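PDB 6LL8: inorganic pyrophosphatase from Shewanella sp. AS-11, which probably hydrolyses diphosphate to two phosphates as a metal-dependent type II pyrophosphatase, here trapped with magnesium and the non-hydrolysed analogue imidodiphosphate. Local coordinates for residues A[12-16]-A[71-75]; A[237-241]-A[264-268]. Where two conformers were deposited one is given. Numbering follows the deposited sequence.

Contact 1. Residues A[12-16]-A[71-75]. With MG (magnesium ion), chain C; MG (magnesium ion), chain D; MG (magnesium ion), chain F; 2PN (imidodiphosphoric acid), chain I.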
loop_
_atom_site.group_PDB
_atom_site.type_symbol
_atom_site.label_atom_id
_atom_site.label_comp_id
_atom_site.label_asym_id
_atom_site.label_seq_id
_atom_site.Cartn_x
_atom_site.Cartn_y
_atom_site.Cartn_z
ATOM N N PRO A 12 2.415 -4.597 5.333
ATOM C CA PRO A 12 1.982 -4.921 3.971
ATOM C C PRO A 12 0.470 -4.796 3.838
ATOM O O PRO A 12 -0.288 -5.170 4.720
ATOM C CB PRO A 12 2.419 -6.360 3.800
ATOM C CG PRO A 12 2.529 -6.914 5.188
ATOM C CD PRO A 12 3.039 -5.741 6.018
ATOM N N ASP A 13 0.069 -4.389 2.644
ATOM C CA ASP A 13 -1.328 -4.391 2.204
ATOM C C ASP A 13 -1.537 -5.492 1.173
ATOM O O ASP A 13 -0.631 -6.288 0.876
ATOM C CB ASP A 13 -1.708 -3.020 1.720
ATOM C CG ASP A 13 -0.801 -2.477 0.622
ATOM O OD1 ASP A 13 -0.008 -3.238 0.021
ATOM O OD2 ASP A 13 -0.860 -1.256 0.334
ATOM N N SER A 14 -2.727 -5.562 0.623
ATOM C CA SER A 14 -3.071 -6.636 -0.309
ATOM C C SER A 14 -2.156 -6.599 -1.526
ATOM O O SER A 14 -1.784 -7.675 -2.025
ATOM C CB SER A 14 -4.528 -6.600 -0.673
ATOM O OG SER A 14 -5.322 -6.800 0.465
ATOM N N ASP A 15 -1.859 -5.447 -2.076
ATOM C CA ASP A 15 -0.967 -5.399 -3.235
ATOM C C ASP A 15 0.386 -5.996 -2.898
ATOM O O ASP A 15 0.924 -6.806 -3.668
ATOM C CB ASP A 15 -0.835 -3.952 -3.693
ATOM C CG ASP A 15 -0.216 -3.681 -5.039
ATOM O OD1 ASP A 15 -0.244 -4.615 -5.893
ATOM O OD2 ASP A 15 0.221 -2.532 -5.283
ATOM N N SER A 16 0.951 -5.644 -1.762
ATOM C CA SER A 16 2.256 -6.166 -1.344
ATOM C C SER A 16 2.204 -7.675 -1.116
ATOM O O SER A 16 3.197 -8.357 -1.398
ATOM C CB SER A 16 2.749 -5.453 -0.101
ATOM O OG SER A 16 3.387 -4.221 -0.391
ATOM N N ILE A 71 11.833 -6.445 -4.732
ATOM C CA ILE A 71 10.986 -5.509 -3.978
ATOM C C ILE A 71 9.676 -5.317 -4.743
ATOM O O ILE A 71 9.685 -5.114 -5.947
ATOM C CB ILE A 71 11.714 -4.177 -3.793
ATOM C CG1 ILE A 71 13.003 -4.326 -2.982
ATOM C CG2 ILE A 71 10.795 -3.096 -3.229
ATOM C CD1 ILE A 71 12.829 -4.563 -1.527
ATOM N N VAL A 72 8.572 -5.286 -4.013
ATOM C CA VAL A 72 7.221 -5.031 -4.562
ATOM C C VAL A 72 6.641 -3.811 -3.860
ATOM O O VAL A 72 6.656 -3.725 -2.636
ATOM C CB VAL A 72 6.336 -6.273 -4.359
ATOM C CG1 VAL A 72 4.949 -6.074 -4.924
ATOM C CG2 VAL A 72 6.970 -7.514 -4.946
ATOM N N ASP A 73 6.041 -2.921 -4.645
ATOM C CA ASP A 73 5.053 -1.951 -4.129
ATOM C C ASP A 73 5.681 -0.845 -3.277
ATOM O O ASP A 73 4.930 -0.187 -2.544
ATOM C CB ASP A 73 3.920 -2.674 -3.417
ATOM C CG ASP A 73 2.680 -1.914 -3.070
ATOM O OD1 ASP A 73 2.176 -1.114 -3.914
ATOM O OD2 ASP A 73 2.178 -2.181 -1.969
ATOM N N HIS A 74 6.963 -0.574 -3.426
ATOM C CA HIS A 74 7.619 0.636 -2.897
ATOM C C HIS A 74 9.031 0.727 -3.453
ATOM O O HIS A 74 9.529 -0.265 -3.986
ATOM C CB HIS A 74 7.659 0.627 -1.364
ATOM C CG HIS A 74 8.664 -0.296 -0.810
ATOM N ND1 HIS A 74 9.910 0.154 -0.398
ATOM C CD2 HIS A 74 8.590 -1.621 -0.604
ATOM C CE1 HIS A 74 10.556 -0.934 0.028
ATOM N NE2 HIS A 74 9.799 -2.029 -0.048
ATOM N N SER A 75 9.707 1.848 -3.198
ATOM C CA SER A 75 11.152 1.923 -3.434
ATOM C C SER A 75 11.846 2.763 -2.363
ATOM O O SER A 75 12.759 3.540 -2.684
ATOM C CB SER A 75 11.481 2.371 -4.827
ATOM O OG SER A 75 10.930 3.644 -5.136
HETATM MG MG MG C . 0.786 -1.202 -0.919
HETATM MG MG MG D . 0.102 -0.681 -4.282
HETATM MG MG MG F . -2.398 -0.851 -1.501
HETATM P P1 2PN I . -0.259 1.514 -2.014
HETATM O O1 2PN I . 0.777 0.748 -1.196
HETATM O O2 2PN I . -1.660 1.303 -1.505
HETATM O O3 2PN I . -0.126 1.197 -3.492
HETATM N N1 2PN I . 0.099 3.111 -1.847
HETATM P P2 2PN I . -0.611 4.391 -1.086
HETATM O O4 2PN I . 0.506 4.998 -0.243
HETATM O O5 2PN I . -1.729 3.864 -0.211
HETATM O O6 2PN I . -1.098 5.344 -2.150
HETATM O O HOH W 1 -3.476 -3.001 -1.371
HETATM O O HOH W 2 -4.033 0.349 -0.256
#

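Contact 2. Residues A[237-241]-A[264-268]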
loop_
_atom_site.group_PDB
_atom_site.type_symbol
_atom_site.label_atom_id
_atom_site.label_comp_id
_atom_site.label_asym_id
_atom_site.label_seq_id
_atom_site.Cartn_x
_atom_site.Cartn_y
_atom_site.Cartn_z
ATOM N N ILE A 237 -1.881 9.362 17.728
ATOM C CA ILE A 237 -0.884 9.841 16.740
ATOM C C ILE A 237 0.132 10.759 17.425
ATOM O O ILE A 237 1.285 10.777 17.007
ATOM C CB ILE A 237 -1.489 10.444 15.482
ATOM C CG1 ILE A 237 -2.311 11.703 15.747
ATOM C CG2 ILE A 237 -2.267 9.389 14.723
ATOM C CD1 ILE A 237 -2.765 12.387 14.469
ATOM N N ALA A 238 -0.260 11.518 18.456
ATOM C CA ALA A 238 0.705 12.358 19.196
ATOM C C ALA A 238 1.720 11.448 19.887
ATOM O O ALA A 238 2.906 11.764 19.884
ATOM C CB ALA A 238 -0.007 13.221 20.196
ATOM N N LYS A 239 1.289 10.343 20.489
ATOM C CA LYS A 239 2.208 9.375 21.123
ATOM C C LYS A 239 3.129 8.779 20.065
ATOM O O LYS A 239 4.331 8.702 20.300
ATOM C CB LYS A 239 1.430 8.274 21.833
ATOM C CG LYS A 239 0.674 8.693 23.081
ATOM C CD LYS A 239 -0.045 7.524 23.763
ATOM C CE LYS A 239 -1.109 7.919 24.763
ATOM N NZ LYS A 239 -0.553 8.717 25.878
ATOM N N LEU A 240 2.571 8.371 18.922
ATOM C CA LEU A 240 3.389 7.744 17.874
ATOM C C LEU A 240 4.442 8.716 17.363
ATOM O O LEU A 240 5.564 8.297 17.057
ATOM C CB LEU A 240 2.457 7.267 16.756
ATOM C CG LEU A 240 3.119 6.463 15.653
ATOM C CD1 LEU A 240 3.826 5.221 16.168
ATOM C CD2 LEU A 240 2.061 6.081 14.642
ATOM N N LYS A 241 4.112 9.994 17.254
ATOM C CA LYS A 241 5.050 11.032 16.809
ATOM C C LYS A 241 6.280 10.997 17.719
ATOM O O LYS A 241 7.423 11.016 17.257
ATOM C CB LYS A 241 4.374 12.397 16.809
ATOM C CG LYS A 241 5.291 13.545 16.419
ATOM C CD LYS A 241 4.582 14.851 16.499
ATOM C CE LYS A 241 5.479 16.020 16.162
ATOM N NZ LYS A 241 6.514 16.259 17.204
ATOM N N LEU A 264 -6.139 13.916 10.118
ATOM C CA LEU A 264 -5.738 14.251 11.496
ATOM C C LEU A 264 -4.238 14.529 11.456
ATOM O O LEU A 264 -3.494 13.706 10.875
ATOM C CB LEU A 264 -6.064 13.114 12.458
ATOM C CG LEU A 264 -7.485 12.562 12.413
ATOM C CD1 LEU A 264 -7.667 11.452 13.440
ATOM C CD2 LEU A 264 -8.520 13.638 12.591
ATOM N N VAL A 265 -3.775 15.615 12.076
ATOM C CA VAL A 265 -2.391 16.079 11.918
ATOM C C VAL A 265 -1.793 16.380 13.281
ATOM O O VAL A 265 -2.355 17.215 14.029
ATOM C CB VAL A 265 -2.354 17.351 11.048
ATOM C CG1 VAL A 265 -0.931 17.881 10.899
ATOM C CG2 VAL A 265 -3.005 17.126 9.687
ATOM N N VAL A 266 -0.624 15.841 13.536
ATOM C CA VAL A 266 0.283 16.342 14.599
ATOM C C VAL A 266 1.632 16.599 13.959
ATOM O O VAL A 266 2.130 15.739 13.257
ATOM C CB VAL A 266 0.363 15.378 15.794
ATOM C CG1 VAL A 266 -0.973 15.321 16.498
ATOM C CG2 VAL A 266 0.802 13.984 15.402
ATOM N N SER A 267 2.149 17.802 14.087
ATOM C CA SER A 267 3.342 18.188 13.310
ATOM C C SER A 267 4.167 19.217 14.059
ATOM O O SER A 267 3.604 20.126 14.668
ATOM C CB SER A 267 2.916 18.754 11.990
ATOM O OG SER A 267 4.025 19.059 11.168
ATOM N N ASP A 268 5.456 19.138 13.869
ATOM C CA ASP A 268 6.387 20.220 14.251
ATOM C C ASP A 268 6.141 21.492 13.441
ATOM O O ASP A 268 6.615 22.546 13.885
ATOM C CB ASP A 268 7.830 19.739 14.127
ATOM C CG ASP A 268 8.227 18.725 15.188
ATOM O OD1 ASP A 268 7.538 18.618 16.221
ATOM O OD2 ASP A 268 9.257 18.060 15.001
#

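Contact 1. Residues A[12-16]-A[71-75]
The metal cluster at the catalytic centre of a DHH-family pyrophosphatase illustrates how the parallel β-sheet of an α/β domain gathers acidic ligands at its C-terminal edge: the N-terminal turn of helix 14-29, with D13 just before it, meets D73, which follows strand 68-72. D73 bridges two magnesium ions, OD2 2.0 Å from MG of chain C and OD1 2.1 Å from MG of chain D. D13 chelates the first ion through OD1 (2.4 Å) and OD2 (2.1 Å), and its OD2 also reaches MG of chain F at 2.4 Å; D15 OD2 binds MG of chain D at 2.1 Å. D13 is also the N-cap of the helix, its OD1 accepting from S16 N at 3.1 Å. S16 OG donates to D73 OD2 at 2.8 Å, tying helix to loop, while D15 OD1 is held by N118. H9, H95 and D147 add metal ligands. One phosphoryl group of the analogue offers O1, O3 and O2 to the ions of chains C, D and F. Carboxylate oxygens as close as D15 OD2 and D73 OD1, 2.8 Å apart, would repel one another; shared Mg²⁺ makes that tolerable and probably polarises the bound phosphoryl group for attack.

Contact 2. Residues A[237-241]-A[264-268]
A salt bridge closes the outer end of this helix-on-sheet contact: K241 NZ, on helix 230-243, donates to D268 OD1 at 2.8 Å, just beyond the end of strand 260-267. The lysine is extended through its first three side-chain torsions, all t, and so spans the gap between helix and strand; only the last, m, turns the ammonium aside. Its aliphatic part is used on the way, with CD 4.0 Å from V266 CG2 and CE 4.0 Å from S267 C. Inward from the charged pair the contact becomes apolar. V266, pointing toward the helix, is the main apolar contact from the strand: its CG2 lies 3.6 Å from I237 O and 3.9 Å from I237 CG1, while its CG1 approaches A238 CB at 4.4 Å. I237 and K241, one helical turn apart and joined by the bond K241 N to I237 O at 2.9 Å, both pack on V266. Farther along, I237 CD1 rests 3.9 Å from L264 CB. V265 and S267 point away from the helix, toward the face that carries helix 272-277. The segment axes pass 8.7 Å apart at -33°, running in broadly the same direction. V249 of the adjacent strand 248-255 also touches I237, K241 and V266, so the helix covers more than one strand of the mixed DHHA2 sheet. Here the chemistry grades from an aliphatic seam, buried at I237 and L264, to an ion pair at the surface, with K241 serving both: its methylenes extend the apolar cover over V266 while its charge meets D268 at the margin.

How the contacts relate
Along the chain contact 1 is complete before contact 2 begins, and the two share no helix, strand or sheet. Contact 1 belongs to the parallel sheet of the DHH domain, its centre about 6 Å from that of the chain; contact 2 to the mixed sheet of the DHHA2 domain, its centre about 21 Å away. Their own centres are about 25 Å apart and their nearest atoms about 14 Å. Between the domains lies the analogue, bound to the metals of the first and hydrogen-bonded by H96 there and by K204, R294 and K295 of the second. The division is largely between a metal-binding domain and a cationic, substrate-holding one, with contact 2 in the latter's framework.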